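Local coordinates for cytoplasmic export protein 1 (Saccharomyces cerevisiae, PDB 3VWA) that takes part in nuclear tRNA export, binding tRNA and probably collecting it from export receptors at the nuclear pore for delivery to the translation machinery, at residues 11-17 and 29-34; 39-44 and 85-91; 43-47 and 78-84; 138-144 and 280-286. One frame throughout, in Å; residues are numbered along the deposited sequence.

Contact 1 (11-17 and 29-34); sequences FPYTIEE and FDGTRK
Tyr13, Thr14 and Ile15 pair antiparallel with Arg33, Thr32 and Gly31 at the start of the kinase-like domain, adding a short strand to its N-terminal sheet. Among the backbone bonds, Thr14 N gives to Thr32 O at 2.8 Å, and Lys34 N reaches Pro12 O almost straight (173°). Of the polar side chains, the two threonines bring their hydroxyls together, OG1 to OG1 at 3.1 Å, a bond in which either may donate; threonine suits the place, its branched CB favouring a strand while its OG1 can bond across the pair. The Lys34 chain crosses the methyl of Thr14, CG to CG2 at 3.5 Å, a tight fit. On the face of Tyr13, Ile15 and Arg33 the contacts are between carbon atoms. Tyr13 and Arg33 run side by side, ring CE1 against the arginine CG, while their polar ends go elsewhere, to Glu75 and Asp36. Ile15 CG2, set anti to its own amide nitrogen, lies 3.5 Å from Phe29 CB and near its ring. Exchanging Phe29 for alanine would probably leave the Ile15 methyl with little beyond CB to pack on and open a gap beside Glu16 and Glu17. At its rim the Phe29 ring meets Glu17 O near its plane, 3.5 Å from CE1.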
# COMPACT_ATOMS: atom_id res chain seq x y z
N PHE A 11 -31.78 10.88 -9.70
CA PHE A 11 -30.39 11.16 -10.07
C PHE A 11 -29.51 9.89 -9.98
O PHE A 11 -29.48 9.21 -8.98
CB PHE A 11 -29.82 12.31 -9.23
CG PHE A 11 -28.50 12.88 -9.75
CD1 PHE A 11 -27.38 12.97 -8.91
CD2 PHE A 11 -28.38 13.37 -11.06
CE1 PHE A 11 -26.19 13.52 -9.37
CE2 PHE A 11 -27.18 13.91 -11.53
CZ PHE A 11 -26.08 13.97 -10.67
N PRO A 12 -28.79 9.58 -11.05
CA PRO A 12 -28.00 8.32 -11.10
C PRO A 12 -26.78 8.24 -10.13
O PRO A 12 -26.12 7.21 -10.08
CB PRO A 12 -27.52 8.26 -12.56
CG PRO A 12 -28.22 9.36 -13.30
CD PRO A 12 -28.71 10.36 -12.29
N TYR A 13 -26.49 9.29 -9.36
CA TYR A 13 -25.29 9.28 -8.55
C TYR A 13 -25.60 9.79 -7.18
O TYR A 13 -26.54 10.59 -7.00
CB TYR A 13 -24.21 10.14 -9.22
CG TYR A 13 -23.97 9.77 -10.68
CD1 TYR A 13 -23.11 8.74 -11.03
CD2 TYR A 13 -24.64 10.42 -11.71
CE1 TYR A 13 -22.90 8.39 -12.37
CE2 TYR A 13 -24.44 10.09 -13.03
CZ TYR A 13 -23.58 9.08 -13.36
OH TYR A 13 -23.38 8.74 -14.68
N THR A 14 -24.87 9.31 -6.19
CA THR A 14 -24.95 9.99 -4.90
C THR A 14 -23.78 10.96 -4.79
O THR A 14 -22.73 10.72 -5.37
CB THR A 14 -24.88 8.99 -3.75
OG1 THR A 14 -23.63 8.31 -3.83
CG2 THR A 14 -26.03 7.98 -3.83
N ILE A 15 -23.94 12.04 -4.06
CA ILE A 15 -22.90 13.05 -3.97
C ILE A 15 -22.64 13.31 -2.52
O ILE A 15 -23.57 13.53 -1.71
CB ILE A 15 -23.32 14.38 -4.65
CG1 ILE A 15 -23.72 14.16 -6.10
CG2 ILE A 15 -22.21 15.44 -4.56
CD1 ILE A 15 -24.50 15.33 -6.66
N GLU A 16 -21.37 13.30 -2.17
CA GLU A 16 -21.04 13.63 -0.79
C GLU A 16 -21.31 15.11 -0.53
O GLU A 16 -21.38 15.92 -1.47
CB GLU A 16 -19.61 13.25 -0.45
CG GLU A 16 -19.43 11.76 -0.23
CD GLU A 16 -18.33 11.51 0.76
OE1 GLU A 16 -17.16 11.56 0.33
OE2 GLU A 16 -18.65 11.32 1.97
N GLU A 17 -21.46 15.43 0.75
CA GLU A 17 -22.02 16.70 1.19
C GLU A 17 -21.05 17.87 1.08
O GLU A 17 -21.49 19.00 0.83
CB GLU A 17 -22.54 16.56 2.63
CG GLU A 17 -23.47 17.68 3.07
CD GLU A 17 -24.68 17.17 3.85
OE1 GLU A 17 -25.01 17.79 4.88
OE2 GLU A 17 -25.30 16.15 3.43
N PHE A 29 -16.74 17.20 -5.97
CA PHE A 29 -17.27 16.31 -4.93
C PHE A 29 -16.93 14.87 -5.26
O PHE A 29 -17.03 14.49 -6.44
CB PHE A 29 -18.82 16.41 -4.85
CG PHE A 29 -19.36 17.71 -4.26
CD1 PHE A 29 -19.50 17.85 -2.89
CD2 PHE A 29 -19.77 18.76 -5.08
CE1 PHE A 29 -20.02 19.01 -2.32
CE2 PHE A 29 -20.28 19.93 -4.51
CZ PHE A 29 -20.40 20.06 -3.12
N ASP A 30 -16.57 14.05 -4.26
CA ASP A 30 -16.62 12.58 -4.46
C ASP A 30 -18.08 12.13 -4.51
O ASP A 30 -18.93 12.70 -3.84
CB ASP A 30 -15.95 11.77 -3.33
CG ASP A 30 -14.44 12.02 -3.23
OD1 ASP A 30 -13.81 12.43 -4.22
OD2 ASP A 30 -13.87 11.79 -2.14
N GLY A 31 -18.34 11.08 -5.28
CA GLY A 31 -19.62 10.48 -5.37
C GLY A 31 -19.46 9.02 -5.71
O GLY A 31 -18.33 8.51 -5.80
N THR A 32 -20.60 8.35 -5.91
CA THR A 32 -20.62 6.95 -6.28
C THR A 32 -21.79 6.85 -7.24
O THR A 32 -22.82 7.53 -7.05
CB THR A 32 -20.88 5.99 -5.09
OG1 THR A 32 -22.28 5.78 -4.95
CG2 THR A 32 -20.33 6.50 -3.74
N ARG A 33 -21.62 6.03 -8.26
CA ARG A 33 -22.69 5.70 -9.20
C ARG A 33 -23.63 4.73 -8.49
O ARG A 33 -23.18 3.72 -7.91
CB ARG A 33 -22.11 5.08 -10.48
CG ARG A 33 -23.10 5.01 -11.64
CD ARG A 33 -22.74 3.89 -12.60
NE ARG A 33 -22.10 4.32 -13.83
CZ ARG A 33 -21.15 3.64 -14.49
NH1 ARG A 33 -20.66 4.13 -15.61
NH2 ARG A 33 -20.66 2.51 -14.03
N LYS A 34 -24.93 5.04 -8.48
CA LYS A 34 -25.89 4.29 -7.62
C LYS A 34 -26.07 2.82 -7.97
O LYS A 34 -25.80 1.95 -7.14
CB LYS A 34 -27.24 5.00 -7.49
CG LYS A 34 -27.29 5.79 -6.20
CD LYS A 34 -28.71 6.25 -5.88
CE LYS A 34 -29.22 7.17 -6.96
NZ LYS A 34 -29.91 8.36 -6.38

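Contact 2 (39-44 and 85-91); sequences PVTVFK and FIVTERV
Strands 39-44 and 85-89 run antiparallel, their axes 4.6 Å apart at closest approach and 151° between directions, with Thr41-Thr88 and Phe43-Ile86 as hydrogen-bonded pairs and Val42-Val87 and Lys44-Phe85 as non-hydrogen-bonded ones. Val42, Val87, Lys44 and Phe85 share one face. There Val42 CG1 meets the Phe85 ring at CD1 (3.6 Å), and the aliphatic part of Lys44 follows the ring edge, its CD 3.6 Å from CE1; a long lysine can thus shield an aromatic edge and still send NZ to the carbonyl oxygen of Gln82. Val40 adds CG2 against Val87 CG1. On the other face Phe43 turns its ring edge toward Thr88 OG1, and outside the pair it stacks on Phe147. Thr41 is one of two threonines on this side; its OG1, beside the backbone N (chi1 -74°), accepts from Val91 N at 3.0 Å, which ties down the chain just past the strand. Arg90 has CG anti to its backbone N, then bends at chi2 and chi3, and this brings NE to Val40 O at 2.8 Å. The donor stands above the carbonyl plane and the bond is bent, 145° at the hydrogen. Pro39 CB lies over one guanidinium face, 3.8 Å from NH1, and NH1 also bonds Gly31 O, so this arginine joins three segments. A water bridges Pro39 O and Arg90 N where the strands part. An antiparallel sheet of this kind is what the N-terminal lobe of the kinase fold is built on, consistent with the kinase-like domain of this protein.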
# COMPACT_ATOMS: atom_id res chain seq x y z
N PRO A 39 -17.21 4.34 -7.85
CA PRO A 39 -16.73 5.66 -7.39
C PRO A 39 -16.58 6.66 -8.53
O PRO A 39 -15.98 6.35 -9.54
CB PRO A 39 -15.34 5.35 -6.82
CG PRO A 39 -15.41 3.91 -6.41
CD PRO A 39 -16.23 3.28 -7.53
N VAL A 40 -17.12 7.86 -8.36
CA VAL A 40 -17.06 8.86 -9.42
C VAL A 40 -16.72 10.20 -8.81
O VAL A 40 -16.75 10.38 -7.61
CB VAL A 40 -18.43 8.99 -10.14
CG1 VAL A 40 -18.87 7.67 -10.78
CG2 VAL A 40 -19.51 9.50 -9.16
N THR A 41 -16.41 11.15 -9.66
CA THR A 41 -16.22 12.51 -9.18
C THR A 41 -17.23 13.35 -9.90
O THR A 41 -17.37 13.25 -11.11
CB THR A 41 -14.80 13.02 -9.52
OG1 THR A 41 -13.92 12.36 -8.63
CG2 THR A 41 -14.67 14.54 -9.30
N VAL A 42 -17.92 14.18 -9.14
CA VAL A 42 -18.96 15.05 -9.63
C VAL A 42 -18.47 16.51 -9.57
O VAL A 42 -18.16 17.06 -8.48
CB VAL A 42 -20.23 14.84 -8.75
CG1 VAL A 42 -21.26 15.92 -9.05
CG2 VAL A 42 -20.80 13.41 -8.92
N PHE A 43 -18.38 17.14 -10.73
CA PHE A 43 -18.08 18.56 -10.80
C PHE A 43 -19.39 19.36 -10.91
O PHE A 43 -20.19 19.20 -11.87
CB PHE A 43 -17.18 18.88 -11.99
CG PHE A 43 -15.77 18.37 -11.84
CD1 PHE A 43 -14.78 19.14 -11.18
CD2 PHE A 43 -15.40 17.14 -12.42
CE1 PHE A 43 -13.47 18.64 -11.10
CE2 PHE A 43 -14.11 16.67 -12.31
CZ PHE A 43 -13.15 17.43 -11.67
N LYS A 44 -19.61 20.20 -9.91
CA LYS A 44 -20.82 20.98 -9.83
C LYS A 44 -20.46 22.41 -10.18
O LYS A 44 -19.61 23.01 -9.53
CB LYS A 44 -21.38 20.90 -8.41
CG LYS A 44 -22.52 21.87 -8.13
CD LYS A 44 -23.36 21.36 -6.98
CE LYS A 44 -24.81 21.70 -7.21
NZ LYS A 44 -24.99 23.17 -7.32
N PHE A 85 -23.87 19.52 -13.81
CA PHE A 85 -22.79 18.60 -13.46
C PHE A 85 -22.05 18.05 -14.65
O PHE A 85 -22.60 17.90 -15.74
CB PHE A 85 -23.30 17.39 -12.70
CG PHE A 85 -24.10 17.70 -11.45
CD1 PHE A 85 -23.53 18.41 -10.39
CD2 PHE A 85 -25.42 17.22 -11.30
CE1 PHE A 85 -24.24 18.66 -9.21
CE2 PHE A 85 -26.15 17.48 -10.12
CZ PHE A 85 -25.56 18.20 -9.08
N ILE A 86 -20.78 17.75 -14.39
CA ILE A 86 -19.98 16.85 -15.21
C ILE A 86 -19.52 15.73 -14.28
O ILE A 86 -18.82 15.94 -13.25
CB ILE A 86 -18.77 17.57 -15.85
CG1 ILE A 86 -19.22 18.77 -16.71
CG2 ILE A 86 -17.94 16.57 -16.64
CD1 ILE A 86 -18.09 19.69 -17.16
N VAL A 87 -19.91 14.51 -14.64
CA VAL A 87 -19.58 13.36 -13.80
C VAL A 87 -18.51 12.52 -14.49
O VAL A 87 -18.66 12.11 -15.67
CB VAL A 87 -20.82 12.50 -13.48
CG1 VAL A 87 -20.48 11.51 -12.37
CG2 VAL A 87 -21.98 13.37 -13.02
N THR A 88 -17.41 12.28 -13.76
CA THR A 88 -16.21 11.63 -14.40
C THR A 88 -15.81 10.45 -13.59
O THR A 88 -16.36 10.26 -12.49
CB THR A 88 -14.97 12.55 -14.43
OG1 THR A 88 -14.55 12.85 -13.09
CG2 THR A 88 -15.27 13.83 -15.19
N GLU A 89 -14.86 9.68 -14.10
CA GLU A 89 -14.21 8.67 -13.23
C GLU A 89 -13.65 9.37 -11.95
O GLU A 89 -13.42 10.57 -11.92
CB GLU A 89 -13.10 7.86 -13.94
CG GLU A 89 -13.31 7.56 -15.42
CD GLU A 89 -13.11 6.07 -15.79
OE1 GLU A 89 -12.01 5.65 -16.24
OE2 GLU A 89 -14.08 5.30 -15.66
N ARG A 90 -13.51 8.63 -10.88
CA ARG A 90 -13.03 9.21 -9.68
C ARG A 90 -11.64 9.78 -9.97
O ARG A 90 -10.74 9.06 -10.41
CB ARG A 90 -12.92 8.16 -8.59
CG ARG A 90 -12.49 8.75 -7.25
CD ARG A 90 -13.45 9.84 -6.75
NE ARG A 90 -14.67 9.29 -6.15
CZ ARG A 90 -14.75 8.79 -4.92
NH1 ARG A 90 -15.91 8.30 -4.47
NH2 ARG A 90 -13.66 8.76 -4.13
N VAL A 91 -11.50 11.07 -9.75
CA VAL A 91 -10.20 11.70 -9.82
C VAL A 91 -9.88 12.39 -8.50
O VAL A 91 -10.78 12.59 -7.66
CB VAL A 91 -10.11 12.72 -10.95
CG1 VAL A 91 -10.01 12.03 -12.30
CG2 VAL A 91 -11.27 13.74 -10.87
O HOH W 1 -14.30 5.80 -11.69

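Contact 3 (43-47 and 78-84); sequences FKAKR and DSDPQST
Arg47 extends over the loop 78-84, which links two strands of the kinase-like N-terminal sheet and carries a type II beta turn from Asp80 to Ser83. In the first shell its NH1 gives two bonds lying in the guanidinium plane: to Thr84 OG1 at 2.7 Å and to Asp78 O at 2.8 Å, the second nearly straight (177°). The chain is extended from CG to NE, with CG anti to the backbone N (chi1 -158°), and it passes the Pro81 ring, CD to CB 3.7 Å. Arginine suits the place, being long enough to cross the turn, with a planar end whose NH1 directs its two N-H groups at two acceptors. Shortening Arg47 to an alanine would probably leave Asp78 O and Thr84 OG1 without this donor, uncover Pro81 and cost Glu52 its salt-bridge mate. Farther out, Thr84 OG1 donates to Asp80 O at 2.6 Å, which spends the hydroxyl's proton there and lets OG1 act as acceptor for Arg47. Glu52 holds NH2 in a salt bridge. Beside this cluster the strand pairing ends with Ala45 N giving to Thr84 O, while Lys44 NZ meets Gln82 O at 3.0 Å from above the carbonyl plane.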
# COMPACT_ATOMS: atom_id res chain seq x y z
N PHE A 43 -18.38 17.14 -10.73
CA PHE A 43 -18.08 18.56 -10.80
C PHE A 43 -19.39 19.36 -10.91
O PHE A 43 -20.19 19.20 -11.87
CB PHE A 43 -17.18 18.88 -11.99
CG PHE A 43 -15.77 18.37 -11.84
CD1 PHE A 43 -14.78 19.14 -11.18
CD2 PHE A 43 -15.40 17.14 -12.42
CE1 PHE A 43 -13.47 18.64 -11.10
CE2 PHE A 43 -14.11 16.67 -12.31
CZ PHE A 43 -13.15 17.43 -11.67
N LYS A 44 -19.61 20.20 -9.91
CA LYS A 44 -20.82 20.98 -9.83
C LYS A 44 -20.46 22.41 -10.18
O LYS A 44 -19.61 23.01 -9.53
CB LYS A 44 -21.38 20.90 -8.41
CG LYS A 44 -22.52 21.87 -8.13
CD LYS A 44 -23.36 21.36 -6.98
CE LYS A 44 -24.81 21.70 -7.21
NZ LYS A 44 -24.99 23.17 -7.32
N ALA A 45 -21.08 22.92 -11.25
CA ALA A 45 -20.88 24.28 -11.75
C ALA A 45 -21.45 25.31 -10.82
O ALA A 45 -22.59 25.18 -10.30
CB ALA A 45 -21.53 24.47 -13.11
N LYS A 46 -20.67 26.37 -10.63
CA LYS A 46 -21.13 27.53 -9.92
C LYS A 46 -21.77 28.41 -10.98
O LYS A 46 -21.23 29.44 -11.36
CB LYS A 46 -19.94 28.23 -9.28
CG LYS A 46 -19.43 27.56 -8.02
CD LYS A 46 -18.58 28.61 -7.31
CE LYS A 46 -17.75 28.00 -6.21
NZ LYS A 46 -16.57 28.89 -5.96
N ARG A 47 -22.91 27.94 -11.48
CA ARG A 47 -23.52 28.55 -12.65
C ARG A 47 -24.17 29.89 -12.34
O ARG A 47 -24.90 30.03 -11.37
CB ARG A 47 -24.54 27.61 -13.29
CG ARG A 47 -24.80 27.94 -14.77
CD ARG A 47 -25.62 26.78 -15.32
NE ARG A 47 -26.39 27.10 -16.52
CZ ARG A 47 -27.17 26.21 -17.12
NH1 ARG A 47 -27.24 24.95 -16.66
NH2 ARG A 47 -27.88 26.55 -18.16
N ASP A 78 -27.31 19.66 -17.63
CA ASP A 78 -27.30 21.13 -17.75
C ASP A 78 -28.70 21.78 -17.79
O ASP A 78 -28.83 23.00 -17.99
CB ASP A 78 -26.47 21.59 -18.96
CG ASP A 78 -26.90 20.94 -20.25
OD1 ASP A 78 -28.07 20.48 -20.32
OD2 ASP A 78 -26.08 20.84 -21.20
N SER A 79 -29.74 20.98 -17.60
CA SER A 79 -31.12 21.49 -17.56
C SER A 79 -31.36 22.50 -16.44
O SER A 79 -31.99 23.53 -16.63
CB SER A 79 -32.09 20.33 -17.41
OG SER A 79 -31.98 19.57 -18.59
N ASP A 80 -30.82 22.16 -15.29
CA ASP A 80 -31.01 22.87 -14.04
C ASP A 80 -29.65 23.50 -13.68
O ASP A 80 -28.66 22.78 -13.49
CB ASP A 80 -31.48 21.83 -13.02
CG ASP A 80 -31.72 22.40 -11.62
OD1 ASP A 80 -31.89 21.57 -10.70
OD2 ASP A 80 -31.77 23.63 -11.43
N PRO A 81 -29.58 24.85 -13.63
CA PRO A 81 -28.38 25.50 -13.07
C PRO A 81 -28.45 25.11 -11.60
O PRO A 81 -29.51 24.74 -11.13
CB PRO A 81 -28.68 26.98 -13.25
CG PRO A 81 -30.18 27.08 -13.26
CD PRO A 81 -30.69 25.81 -13.85
N GLN A 82 -27.36 25.16 -10.86
CA GLN A 82 -27.42 24.53 -9.51
C GLN A 82 -27.76 22.99 -9.49
O GLN A 82 -27.67 22.38 -8.45
CB GLN A 82 -28.28 25.36 -8.52
CG GLN A 82 -29.75 24.95 -8.37
CD GLN A 82 -30.58 26.02 -7.69
OE1 GLN A 82 -30.14 27.17 -7.55
NE2 GLN A 82 -31.79 25.66 -7.27
N SER A 83 -28.14 22.40 -10.62
CA SER A 83 -27.89 20.95 -10.86
C SER A 83 -27.05 20.73 -12.13
O SER A 83 -27.28 19.78 -12.89
CB SER A 83 -29.18 20.14 -11.00
OG SER A 83 -29.60 19.67 -9.74
N THR A 84 -26.09 21.62 -12.38
CA THR A 84 -25.26 21.50 -13.58
C THR A 84 -23.96 20.74 -13.27
O THR A 84 -23.10 21.21 -12.51
CB THR A 84 -25.08 22.89 -14.24
OG1 THR A 84 -26.39 23.34 -14.63
CG2 THR A 84 -24.22 22.82 -15.50
O HOH W 2 -29.71 25.47 -19.38

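Contact 4 (138-144 and 280-286); sequences INIKGEW and TPGMIEN
Thr280 stands against the turn of a beta hairpin, and its branches divide the work between polar and apolar partners. From CB, which lies 4.2 Å from Ile138 CD1, the methyl CG2 goes on to the same CD1 at 3.8 Å, an apolar contact. The other branch, OG1, accepts the indole N-H of Trp144, NE1 to OG1 3.1 Å, in a straight bond (168°) that lies in the ring plane; the two side chains cross at about a right angle. The same hydroxyl gives a long, weak bond to Gly142 O. A threonine suits the spot because it offers an acceptor and a methyl from one carbon.

Farther along, Asn286 reaches back from the first turn of the helix. Its CG is anti to the carbonyl carbon (chi1 -58°), which carries ND2 to Ile140 O at 2.9 Å; the bond uses a lone pair in the carbonyl plane and lies in the amide's own plane. Between these two grips the backbones touch, Gly142 and Gly282 bringing their CA atoms to 3.8 Å. A CB on either glycine would clash with the facing chain. The type I turn from Asn139 to Gly142 is itself braced by Asn139 OD1, which takes the N-H of Glu143, while Glu285 OE1 accepts Gly282 N at the helix start.

The hairpin turn, in what is probably the kinase-like part, is thus fastened to the start of helix 283-303 with no salt bridge between the two segments, and the fit rests on close glycine backbones, one methyl contact and neutral hydrogen bonds.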
# COMPACT_ATOMS: atom_id res chain seq x y z
N ILE A 138 -5.40 13.56 -10.82
CA ILE A 138 -4.84 12.19 -10.89
C ILE A 138 -5.96 11.16 -10.98
O ILE A 138 -6.87 11.19 -10.15
CB ILE A 138 -4.12 11.89 -9.59
CG1 ILE A 138 -3.24 13.10 -9.25
CG2 ILE A 138 -3.29 10.60 -9.77
CD1 ILE A 138 -2.87 13.18 -7.79
N ASN A 139 -5.86 10.21 -11.89
CA ASN A 139 -6.88 9.15 -11.87
C ASN A 139 -6.55 8.10 -10.84
O ASN A 139 -5.55 8.28 -10.12
CB ASN A 139 -7.14 8.56 -13.28
CG ASN A 139 -5.89 8.01 -13.94
OD1 ASN A 139 -4.98 7.50 -13.28
ND2 ASN A 139 -5.87 8.06 -15.25
N ILE A 140 -7.31 6.98 -10.78
CA ILE A 140 -6.99 5.91 -9.80
C ILE A 140 -5.64 5.22 -10.07
O ILE A 140 -5.10 4.62 -9.18
CB ILE A 140 -8.06 4.78 -9.63
CG1 ILE A 140 -8.82 4.53 -10.93
CG2 ILE A 140 -9.04 5.14 -8.50
CD1 ILE A 140 -8.11 3.66 -11.94
N LYS A 141 -5.14 5.28 -11.30
CA LYS A 141 -3.87 4.64 -11.64
C LYS A 141 -2.71 5.61 -11.53
O LYS A 141 -1.61 5.36 -12.03
CB LYS A 141 -3.98 4.07 -13.03
CG LYS A 141 -4.88 2.83 -13.08
CD LYS A 141 -4.59 2.02 -14.34
CE LYS A 141 -5.32 0.67 -14.32
NZ LYS A 141 -5.87 0.26 -15.65
N GLY A 142 -2.94 6.76 -10.91
CA GLY A 142 -1.83 7.67 -10.55
C GLY A 142 -1.37 8.52 -11.72
O GLY A 142 -0.39 9.25 -11.61
N GLU A 143 -2.10 8.44 -12.84
CA GLU A 143 -1.72 9.12 -14.05
C GLU A 143 -2.36 10.50 -14.02
O GLU A 143 -3.50 10.69 -13.55
CB GLU A 143 -2.22 8.37 -15.33
CG GLU A 143 -1.70 6.96 -15.60
CD GLU A 143 -2.51 6.25 -16.72
OE1 GLU A 143 -3.75 6.16 -16.57
OE2 GLU A 143 -1.96 5.82 -17.76
N TRP A 144 -1.65 11.44 -14.63
CA TRP A 144 -2.07 12.84 -14.55
C TRP A 144 -3.02 13.08 -15.66
O TRP A 144 -2.66 12.85 -16.80
CB TRP A 144 -0.84 13.77 -14.71
CG TRP A 144 0.09 13.71 -13.52
CD1 TRP A 144 0.09 12.75 -12.50
CD2 TRP A 144 1.17 14.62 -13.19
NE1 TRP A 144 1.04 13.02 -11.59
CE2 TRP A 144 1.75 14.14 -11.94
CE3 TRP A 144 1.71 15.78 -13.80
CZ2 TRP A 144 2.85 14.77 -11.32
CZ3 TRP A 144 2.84 16.41 -13.19
CH2 TRP A 144 3.38 15.91 -11.97
N THR A 280 3.03 10.33 -7.06
CA THR A 280 1.56 10.52 -6.88
C THR A 280 0.83 9.22 -6.61
O THR A 280 1.10 8.19 -7.27
CB THR A 280 0.86 11.29 -8.02
OG1 THR A 280 1.47 10.98 -9.28
CG2 THR A 280 0.94 12.81 -7.75
N PRO A 281 -0.02 9.21 -5.58
CA PRO A 281 -0.75 7.99 -5.25
C PRO A 281 -1.51 7.43 -6.43
O PRO A 281 -2.06 8.16 -7.25
CB PRO A 281 -1.74 8.46 -4.16
CG PRO A 281 -1.67 9.98 -4.15
CD PRO A 281 -0.26 10.27 -4.57
N GLY A 282 -1.49 6.11 -6.54
CA GLY A 282 -2.31 5.45 -7.54
C GLY A 282 -1.51 4.51 -8.36
O GLY A 282 -1.97 3.39 -8.57
N MSE A 283 -0.31 4.93 -8.81
CA MSE A 283 0.43 4.08 -9.77
C MSE A 283 0.93 2.83 -9.10
O MSE A 283 0.86 1.70 -9.67
CB MSE A 283 1.61 4.75 -10.47
CG MSE A 283 1.90 3.77 -11.60
SE MSE A 283 3.35 4.25 -12.77
CE MSE A 283 4.93 4.65 -11.66
N ILE A 284 1.45 3.00 -7.90
CA ILE A 284 1.91 1.84 -7.16
C ILE A 284 0.72 1.00 -6.68
O ILE A 284 0.67 -0.22 -6.93
CB ILE A 284 2.78 2.23 -5.96
CG1 ILE A 284 4.12 2.78 -6.50
CG2 ILE A 284 2.94 1.01 -5.04
CD1 ILE A 284 5.22 2.94 -5.47
N GLU A 285 -0.20 1.65 -5.97
CA GLU A 285 -1.35 0.99 -5.33
C GLU A 285 -2.29 0.33 -6.32
O GLU A 285 -2.72 -0.80 -6.10
CB GLU A 285 -2.16 1.99 -4.49
CG GLU A 285 -1.41 2.69 -3.37
CD GLU A 285 -0.64 3.94 -3.83
OE1 GLU A 285 -0.39 4.10 -5.04
OE2 GLU A 285 -0.27 4.78 -2.98
N ASN A 286 -2.63 1.02 -7.40
CA ASN A 286 -3.72 0.57 -8.26
C ASN A 286 -3.29 0.20 -9.66
O ASN A 286 -4.13 -0.13 -10.47
CB ASN A 286 -4.83 1.64 -8.34
CG ASN A 286 -5.40 1.98 -6.97
OD1 ASN A 286 -5.56 1.11 -6.11
ND2 ASN A 286 -5.63 3.26 -6.73

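How the contacts relate
Contacts 1, 2 and 3 belong to one antiparallel sheet in the N-terminal part of the chain. Contacts 1 and 2 have centres 8 Å apart and are joined directly: Phe29 O and Val42 N lie 2.9 Å apart, a probable backbone hydrogen bond between neighbouring strands, and Phe11 CZ packs 3.4 Å from Phe85 CD2. Contact 3, about 13 Å from contact 2 between centres, shares Phe43 and Lys44 with it and continues the same strand to its end. The centres of contacts 4 and 2 are about 16 Å apart, yet the two touch through Val91 CB and Ile138 O, 3.7 Å apart, whereas the nearest atoms of contact 4 to contacts 1 and 3 are about 9 Å away.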